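Local coordinates for peroxiredoxin (Akkermansia muciniphila, PDB 6KHX), which probably reduces hydrogen peroxide and organic hydroperoxides as a typical 2-Cys peroxiredoxin, using a reactive cysteine of its thioredoxin-like fold, at residues B[11-16]-B[100-105]; B[25-30]-B[69-74]. All blocks are in the same frame, centred on the assembly; numbering follows the deposited sequence.

Contact 1 (B[11-16]-B[100-105]); sequences FSANAV and PIVSDI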
loop_
_atom_site.group_PDB
_atom_site.type_symbol
_atom_site.label_atom_id
_atom_site.label_comp_id
_atom_site.label_asym_id
_atom_site.label_seq_id
_atom_site.Cartn_x
_atom_site.Cartn_y
_atom_site.Cartn_z
ATOM N N PHE B 11 16.514 -29.233 -9.658
ATOM C CA PHE B 11 16.852 -28.588 -10.913
ATOM C C PHE B 11 16.741 -29.620 -12.022
ATOM O O PHE B 11 16.577 -30.815 -11.776
ATOM C CB PHE B 11 18.247 -27.940 -10.877
ATOM C CG PHE B 11 19.387 -28.906 -10.615
ATOM C CD1 PHE B 11 19.924 -29.671 -11.647
ATOM C CD2 PHE B 11 19.962 -28.996 -9.360
ATOM C CE1 PHE B 11 20.979 -30.539 -11.417
ATOM C CE2 PHE B 11 21.020 -29.860 -9.125
ATOM C CZ PHE B 11 21.528 -30.633 -10.154
ATOM N N SER B 12 16.808 -29.132 -13.255
ATOM C CA SER B 12 16.765 -29.999 -14.427
ATOM C C SER B 12 17.436 -29.216 -15.545
ATOM O O SER B 12 16.904 -28.192 -15.989
ATOM C CB SER B 12 15.332 -30.390 -14.783
ATOM O OG SER B 12 15.290 -31.174 -15.966
ATOM N N ALA B 13 18.623 -29.653 -15.945
ATOM C CA ALA B 13 19.436 -28.875 -16.860
ATOM C C ALA B 13 20.165 -29.809 -17.814
ATOM O O ALA B 13 20.178 -31.031 -17.646
ATOM C CB ALA B 13 20.429 -27.989 -16.101
ATOM N N ASN B 14 20.759 -29.212 -18.839
ATOM C CA ASN B 14 21.664 -29.949 -19.699
ATOM C C ASN B 14 22.925 -30.297 -18.922
ATOM O O ASN B 14 23.369 -29.546 -18.044
ATOM C CB ASN B 14 22.021 -29.113 -20.927
ATOM C CG ASN B 14 20.814 -28.781 -21.769
ATOM O OD1 ASN B 14 19.918 -29.605 -21.935
ATOM N ND2 ASN B 14 20.770 -27.560 -22.285
ATOM N N ALA B 15 23.516 -31.439 -19.262
ATOM C CA ALA B 15 24.741 -31.866 -18.604
ATOM C C ALA B 15 25.592 -32.635 -19.598
ATOM O O ALA B 15 25.136 -33.014 -20.678
ATOM C CB ALA B 15 24.449 -32.721 -17.367
ATOM N N VAL B 16 26.851 -32.834 -19.231
ATOM C CA VAL B 16 27.743 -33.751 -19.925
ATOM C C VAL B 16 27.931 -34.954 -19.024
ATOM O O VAL B 16 28.477 -34.836 -17.920
ATOM C CB VAL B 16 29.082 -33.102 -20.291
ATOM C CG1 VAL B 16 29.821 -33.964 -21.292
ATOM C CG2 VAL B 16 28.821 -31.766 -20.939
ATOM N N PRO B 100 28.684 -36.777 -14.256
ATOM C CA PRO B 100 27.886 -35.680 -14.827
ATOM C C PRO B 100 28.443 -34.314 -14.453
ATOM O O PRO B 100 28.773 -34.055 -13.293
ATOM C CB PRO B 100 26.493 -35.897 -14.225
ATOM C CG PRO B 100 26.470 -37.323 -13.804
ATOM C CD PRO B 100 27.871 -37.622 -13.365
ATOM N N ILE B 101 28.549 -33.444 -15.455
ATOM C CA ILE B 101 28.892 -32.040 -15.263
ATOM C C ILE B 101 27.704 -31.224 -15.745
ATOM O O ILE B 101 27.441 -31.153 -16.953
ATOM C CB ILE B 101 30.174 -31.643 -16.001
ATOM C CG1 ILE B 101 31.288 -32.655 -15.699
ATOM C CG2 ILE B 101 30.568 -30.223 -15.613
ATOM C CD1 ILE B 101 32.573 -32.425 -16.480
ATOM N N VAL B 102 26.973 -30.628 -14.800
ATOM C CA VAL B 102 25.723 -29.935 -15.085
ATOM C C VAL B 102 26.013 -28.537 -15.606
ATOM O O VAL B 102 26.920 -27.849 -15.121
ATOM C CB VAL B 102 24.851 -29.881 -13.817
ATOM C CG1 VAL B 102 23.560 -29.099 -14.073
ATOM C CG2 VAL B 102 24.556 -31.275 -13.332
ATOM N N SER B 103 25.218 -28.092 -16.572
ATOM C CA SER B 103 25.295 -26.728 -17.078
ATOM C C SER B 103 24.215 -25.886 -16.400
ATOM O O SER B 103 23.031 -26.001 -16.733
ATOM C CB SER B 103 25.136 -26.711 -18.596
ATOM O OG SER B 103 24.956 -25.387 -19.070
ATOM N N ASP B 104 24.626 -25.028 -15.463
ATOM C CA ASP B 104 23.714 -24.085 -14.807
ATOM C C ASP B 104 23.633 -22.797 -15.625
ATOM O O ASP B 104 23.966 -21.702 -15.172
ATOM C CB ASP B 104 24.177 -23.807 -13.379
ATOM C CG ASP B 104 23.229 -22.879 -12.615
ATOM O OD1 ASP B 104 22.048 -22.747 -13.001
ATOM O OD2 ASP B 104 23.678 -22.261 -11.628
ATOM N N ILE B 105 23.149 -22.960 -16.858
ATOM C CA ILE B 105 23.263 -21.905 -17.861
ATOM C C ILE B 105 22.443 -20.676 -17.485
ATOM O O ILE B 105 22.784 -19.555 -17.886
ATOM C CB ILE B 105 22.860 -22.464 -19.237
ATOM C CG1 ILE B 105 23.300 -21.525 -20.362
ATOM C CG2 ILE B 105 21.362 -22.730 -19.295
ATOM C CD1 ILE B 105 23.448 -22.229 -21.699
HETATM O O HOH W 1 21.443 -26.303 -18.823
#
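V16 and I101 form a hydrogen-bonded antiparallel pair: V16 N donates to I101 O at 2.9 Å, and I101 N returns a bond of 2.8 Å to V16 O. Both donors lie somewhat above the plane of the carbonyl they meet. Next along comes the non-hydrogen-bonded pair A15 and V102, and beyond it S103 N reaches N14 O at 2.8 Å, nearly straight at 165° and in the carbonyl plane. Past this bond the strands part, and a water fills the next rung, accepting from N14 N at 3.0 Å and donating to S103 O, so both backbone groups stay satisfied.

On one face V102 meets three apolar residues of 11-16. Its CG1, anti to the backbone N, lies 3.9 Å from A13 CB and 4.0 Å from F11 CE1, the ring approaching tip to tip. F11 has CG between its backbone N and carbonyl carbon (chi1 60°), and from there the ring reaches forward to V102. A13 and A15 are small enough to let V102 come close, and A15 also packs on F25; A15 CB sits 4.3 Å from V102 CG2. Branched V16 and I101 suit strand backbone and point to the other face.

Helix 78-85 lies against that other face, with H81 packing on V16 and I101 while its NE2 bonds V102 O; S103 OG is held by D76 O. Strand 13-17 continues the sheet to strand 20-22, while 101-103 passes it on to the parallel strand 68-74.

Contact 2 (B[25-30]-B[69-74]); sequences FSLDQF and AVVGCS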
loop_
_atom_site.group_PDB
_atom_site.type_symbol
_atom_site.label_atom_id
_atom_site.label_comp_id
_atom_site.label_asym_id
_atom_site.label_seq_id
_atom_site.Cartn_x
_atom_site.Cartn_y
_atom_site.Cartn_z
ATOM N N PHE B 25 18.941 -33.360 -16.961
ATOM C CA PHE B 25 19.652 -33.969 -15.848
ATOM C C PHE B 25 19.154 -33.370 -14.543
ATOM O O PHE B 25 19.067 -32.147 -14.404
ATOM C CB PHE B 25 21.163 -33.775 -15.961
ATOM C CG PHE B 25 21.928 -34.461 -14.862
ATOM C CD1 PHE B 25 22.315 -35.784 -14.993
ATOM C CD2 PHE B 25 22.223 -33.796 -13.681
ATOM C CE1 PHE B 25 23.001 -36.432 -13.972
ATOM C CE2 PHE B 25 22.910 -34.434 -12.655
ATOM C CZ PHE B 25 23.298 -35.757 -12.803
ATOM N N SER B 26 18.841 -34.235 -13.584
ATOM C CA SER B 26 18.316 -33.809 -12.295
ATOM C C SER B 26 18.820 -34.777 -11.239
ATOM O O SER B 26 19.130 -35.936 -11.531
ATOM C CB SER B 26 16.783 -33.768 -12.301
ATOM O OG SER B 26 16.271 -33.494 -11.012
ATOM N N LEU B 27 18.853 -34.312 -9.995
ATOM C CA LEU B 27 19.225 -35.205 -8.906
ATOM C C LEU B 27 18.064 -36.078 -8.443
ATOM O O LEU B 27 18.252 -36.896 -7.537
ATOM C CB LEU B 27 19.787 -34.400 -7.726
ATOM C CG LEU B 27 21.023 -33.543 -8.031
ATOM C CD1 LEU B 27 21.606 -32.934 -6.759
ATOM C CD2 LEU B 27 22.084 -34.339 -8.786
ATOM N N ASP B 28 16.880 -35.926 -9.048
ATOM C CA ASP B 28 15.751 -36.799 -8.736
ATOM C C ASP B 28 16.128 -38.265 -8.896
ATOM O O ASP B 28 15.743 -39.107 -8.075
ATOM C CB ASP B 28 14.563 -36.458 -9.638
ATOM C CG ASP B 28 13.870 -35.172 -9.234
ATOM O OD1 ASP B 28 14.189 -34.629 -8.151
ATOM O OD2 ASP B 28 13.014 -34.693 -10.011
ATOM N N GLN B 29 16.887 -38.581 -9.952
ATOM C CA GLN B 29 17.241 -39.962 -10.259
ATOM C C GLN B 29 17.935 -40.656 -9.094
ATOM O O GLN B 29 17.874 -41.885 -8.987
ATOM C CB GLN B 29 18.136 -40.003 -11.496
ATOM C CG GLN B 29 19.415 -39.210 -11.339
ATOM C CD GLN B 29 20.205 -39.140 -12.618
ATOM O OE1 GLN B 29 20.720 -40.151 -13.101
ATOM N NE2 GLN B 29 20.285 -37.948 -13.195
ATOM N N PHE B 30 18.606 -39.902 -8.225
ATOM C CA PHE B 30 19.355 -40.508 -7.133
ATOM C C PHE B 30 18.537 -40.680 -5.866
ATOM O O PHE B 30 18.975 -41.407 -4.964
ATOM C CB PHE B 30 20.608 -39.678 -6.812
ATOM C CG PHE B 30 21.485 -39.434 -8.000
ATOM C CD1 PHE B 30 22.100 -40.493 -8.649
ATOM C CD2 PHE B 30 21.686 -38.148 -8.478
ATOM C CE1 PHE B 30 22.905 -40.275 -9.756
ATOM C CE2 PHE B 30 22.487 -37.921 -9.580
ATOM C CZ PHE B 30 23.098 -38.986 -10.223
ATOM N N ALA B 69 26.993 -40.573 -5.824
ATOM C CA ALA B 69 27.129 -40.033 -7.161
ATOM C C ALA B 69 27.835 -38.690 -7.061
ATOM O O ALA B 69 27.465 -37.851 -6.232
ATOM C CB ALA B 69 25.759 -39.877 -7.813
ATOM N N VAL B 70 28.858 -38.494 -7.886
ATOM C CA VAL B 70 29.598 -37.239 -7.925
ATOM C C VAL B 70 29.062 -36.415 -9.087
ATOM O O VAL B 70 28.999 -36.901 -10.226
ATOM C CB VAL B 70 31.108 -37.489 -8.063
ATOM C CG1 VAL B 70 31.849 -36.177 -8.239
ATOM C CG2 VAL B 70 31.616 -38.236 -6.859
ATOM N N VAL B 71 28.665 -35.172 -8.804
ATOM C CA VAL B 71 28.097 -34.281 -9.809
ATOM C C VAL B 71 28.777 -32.928 -9.676
ATOM O O VAL B 71 28.781 -32.338 -8.588
ATOM C CB VAL B 71 26.570 -34.126 -9.657
ATOM C CG1 VAL B 71 26.012 -33.221 -10.744
ATOM C CG2 VAL B 71 25.868 -35.474 -9.668
ATOM N N GLY B 72 29.359 -32.446 -10.775
ATOM C CA GLY B 72 29.898 -31.106 -10.838
ATOM C C GLY B 72 28.961 -30.156 -11.565
ATOM O O GLY B 72 28.105 -30.568 -12.343
ATOM N N CYS B 73 29.153 -28.863 -11.323
ATOM C CA CYS B 73 28.275 -27.861 -11.903
ATOM C C CYS B 73 28.985 -26.518 -11.974
ATOM O O CYS B 73 29.642 -26.100 -11.014
ATOM C CB CYS B 73 26.991 -27.721 -11.079
ATOM S SG CYS B 73 25.850 -26.483 -11.714
ATOM N N SER B 74 28.811 -25.836 -13.106
ATOM C CA SER B 74 29.186 -24.438 -13.256
ATOM C C SER B 74 28.140 -23.765 -14.129
ATOM O O SER B 74 27.302 -24.429 -14.748
ATOM C CB SER B 74 30.580 -24.274 -13.877
ATOM O OG SER B 74 30.513 -24.338 -15.295
#
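In the thioredoxin-like core, the chain leaving strand 24-25 folds across one face of the central sheet, through a short 3-10 turn, onto the inner strand 68-74. No hydrogen bond joins the two segments; apolar side chains carry the contact. V71 is its centre. CG1, anti to the backbone N (chi1 -178°), points to CE2 of F25 at 3.8 Å, while CG2 meets CD2 of L27 at 4.0 Å, tip to tip. A valine fits because its two methyls between them reach F25, L27 and F30.

F30 continues the layer toward A69. Its CG is anti to the carbonyl carbon (chi1 -54°), which lays the ring above A69, whose CB makes a CH-pi contact over one face, 3.8 Å from the centroid and toward the rim. Q29 CG sits over the centre of the opposite face, and L27 CD2 lies at the ring's edge, in its plane, so the phenyl group is held between A69 and Q29. An alanine at F30 would remove the ring and would probably leave A69 and V36 without much of their cover and loosen the turn's seat on the strand.

The turn is fixed from within by F30 N bonding L27 O, and by S26 OG, which accepts from D28 N in an ST turn and also bonds F11 O. Q29 suits its place because its long chain both lies on the ring and doubles back, NE2 bonding S26 O in the carbonyl plane at 2.9 Å.

In the fold
From the N terminus, the chain lays down 11-16, turns back through strands 20-22 and 24-25, and folds 25-30 onto the sheet. Strand 35-40 and helices 48-58 and 60-65 follow before 69-74 returns against that turn, closing the shorter loop at contact 2. Helix 78-85 then leads to 100-105, which comes back beside 11-16 and closes the longer loop at contact 1, so contact 2 lies wholly within it and the two do not cross. They adjoin: V102 N probably bonds G72 O and F25 N probably bonds A13 O. Together they tie the N-terminal strands and the turn to the sheet's parallel centre, with V102 and F25 packed between.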